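Local coordinates for GRAS family transcription factor containing protein, expressed (Oryza sativa Japonica Group, PDB 5HYZ), which forms homodimers, binds DNA through its GRAS domain and probably acts as a transcription factor in plant development and abiotic stress resistance, at the interface of chains A and B. Numbering follows the deposited sequence. Chains: chain A/B, GRAS family transcription factor containing protein, expressed.

The interface of chains A and B. Residues chain A 125-126, 129, 170, 173-174; chain B 331, 334-335, 337-338, 341.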
# COMPACT_ATOMS: atom_id res chain seq x y z
N ALA A 125 -9.72 -1.24 -10.66
CA ALA A 125 -8.52 -0.67 -11.27
C ALA A 125 -7.37 -1.70 -11.17
O ALA A 125 -6.66 -1.96 -12.15
CB ALA A 125 -8.14 0.63 -10.58
N ALA A 126 -7.28 -2.35 -10.01
CA ALA A 126 -6.27 -3.40 -9.85
C ALA A 126 -6.50 -4.56 -10.83
O ALA A 126 -5.55 -5.12 -11.44
CB ALA A 126 -6.25 -3.87 -8.36
N GLN A 129 -5.54 -3.59 -14.45
CA GLN A 129 -4.07 -3.68 -14.62
C GLN A 129 -3.59 -5.13 -14.77
O GLN A 129 -2.77 -5.49 -15.68
CB GLN A 129 -3.41 -3.02 -13.43
CG GLN A 129 -1.81 -3.07 -13.44
CD GLN A 129 -1.24 -2.12 -14.46
OE1 GLN A 129 -1.90 -1.18 -14.89
NE2 GLN A 129 0.02 -2.36 -14.86
N PHE A 170 -8.89 5.25 -16.51
CA PHE A 170 -7.81 4.26 -16.32
C PHE A 170 -7.71 3.25 -17.44
O PHE A 170 -6.61 2.88 -17.95
CB PHE A 170 -8.06 3.56 -14.96
CG PHE A 170 -6.91 2.66 -14.50
CD1 PHE A 170 -5.78 3.23 -13.97
CD2 PHE A 170 -7.00 1.26 -14.60
CE1 PHE A 170 -4.72 2.45 -13.56
CE2 PHE A 170 -5.91 0.46 -14.21
CZ PHE A 170 -4.80 1.08 -13.66
N LEU A 173 -5.85 4.29 -20.41
CA LEU A 173 -4.38 4.15 -20.28
C LEU A 173 -3.88 2.72 -20.45
O LEU A 173 -2.67 2.48 -20.55
CB LEU A 173 -3.93 4.64 -18.91
CG LEU A 173 -4.25 6.08 -18.59
CD1 LEU A 173 -3.73 6.37 -17.18
CD2 LEU A 173 -3.66 7.01 -19.61
N LEU A 174 -4.80 1.75 -20.48
CA LEU A 174 -4.46 0.38 -20.86
C LEU A 174 -4.76 -0.02 -22.28
O LEU A 174 -4.46 -1.15 -22.67
CB LEU A 174 -5.22 -0.63 -19.95
CG LEU A 174 -5.07 -0.40 -18.45
CD1 LEU A 174 -6.19 -1.21 -17.70
CD2 LEU A 174 -3.69 -0.81 -17.96
N TYR B 331 2.26 -0.06 -19.82
CA TYR B 331 1.52 -0.16 -18.58
C TYR B 331 2.27 0.40 -17.35
O TYR B 331 1.97 0.04 -16.22
CB TYR B 331 1.17 -1.62 -18.31
CG TYR B 331 0.53 -2.26 -19.53
CD1 TYR B 331 -0.67 -1.76 -20.05
CD2 TYR B 331 1.14 -3.29 -20.19
CE1 TYR B 331 -1.25 -2.30 -21.23
CE2 TYR B 331 0.57 -3.85 -21.35
CZ TYR B 331 -0.62 -3.35 -21.86
OH TYR B 331 -1.23 -3.87 -23.01
N SER B 334 -0.14 3.38 -16.14
CA SER B 334 -1.30 2.86 -15.46
C SER B 334 -0.85 2.26 -14.12
O SER B 334 -1.55 2.40 -13.11
CB SER B 334 -2.04 1.78 -16.30
OG SER B 334 -1.11 0.84 -16.84
N GLN B 335 0.25 1.55 -14.09
CA GLN B 335 0.66 0.95 -12.80
C GLN B 335 0.93 2.02 -11.75
O GLN B 335 0.60 1.91 -10.55
CB GLN B 335 1.89 0.11 -12.96
CG GLN B 335 2.37 -0.42 -11.66
CD GLN B 335 3.56 -1.27 -11.85
OE1 GLN B 335 3.53 -2.46 -11.55
NE2 GLN B 335 4.68 -0.66 -12.36
N ASP B 337 -0.50 5.11 -11.76
CA ASP B 337 -1.81 5.60 -11.34
C ASP B 337 -2.51 4.69 -10.39
O ASP B 337 -3.17 5.14 -9.46
CB ASP B 337 -2.69 5.80 -12.57
CG ASP B 337 -2.74 7.25 -13.00
OD1 ASP B 337 -2.07 8.11 -12.37
OD2 ASP B 337 -3.46 7.55 -13.98
N LEU B 338 -2.35 3.39 -10.57
CA LEU B 338 -2.97 2.46 -9.66
C LEU B 338 -2.38 2.65 -8.27
O LEU B 338 -3.08 2.66 -7.26
CB LEU B 338 -2.76 1.03 -10.15
CG LEU B 338 -3.24 -0.07 -9.22
CD1 LEU B 338 -4.72 0.11 -8.81
CD2 LEU B 338 -3.01 -1.49 -9.78
N TRP B 341 -3.93 5.50 -6.43
CA TRP B 341 -5.40 5.56 -6.44
C TRP B 341 -5.99 6.04 -5.14
O TRP B 341 -6.93 6.84 -5.15
CB TRP B 341 -5.98 4.18 -6.77
CG TRP B 341 -7.43 4.16 -7.15
CD1 TRP B 341 -8.50 4.06 -6.32
CD2 TRP B 341 -7.97 4.17 -8.50
NE1 TRP B 341 -9.67 4.03 -7.06
CE2 TRP B 341 -9.37 4.07 -8.39
CE3 TRP B 341 -7.40 4.26 -9.77
CZ2 TRP B 341 -10.22 4.05 -9.50
CZ3 TRP B 341 -8.25 4.24 -10.88
CH2 TRP B 341 -9.62 4.15 -10.74
O HOH W 1 1.51 -4.13 -12.90
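Part of the two-fold GRAS-domain homodimer interface, this patch sets helix 332-339 of chain B, with B:Trp341 just beyond it, against helices 122-132 and 157-174 of chain A. B:Ser334, B:Leu338 and A:Gln129 bury most surface. A:Gln129 leaves its helix with CG anti to the backbone N (chi1 178°), then bends at chi2 (74°), which turns the amide toward B:Ser334. The hydroxyl OG of B:Ser334 donates to the amide oxygen OE1 of A:Gln129 at 2.9 Å, in the carbonyl plane and on a lone pair. That OG takes the crowded position between backbone N and carbonyl carbon (chi1 47°), and methyl CD2 of A:Leu174 presses on the serine CB at 3.5 Å, a tight fit. The other end of the amide, NE2 of A:Gln129, hydrogen-bonds to water 1 at 3.0 Å, which in turn hydrogen-bonds to OE1 of B:Gln335; a weak bond to the carbonyl O of B:Tyr331 may add to the hold on the amide. B:Leu338, CG anti to its N, forks over helix 122-132: CD2 lies 3.8 Å from CA of A:Ala126, while CD1 leans toward A:Ala125. A:Phe170 points its ring tip between B:Ser334 and B:Leu338, its CZ 4.1 Å from CB of B:Leu338, and crosses B:Trp341 obliquely. CB of A:Ala125 sits over one face of the B:Trp341 six-membered ring, offset toward the rim, 3.6 Å from CZ3.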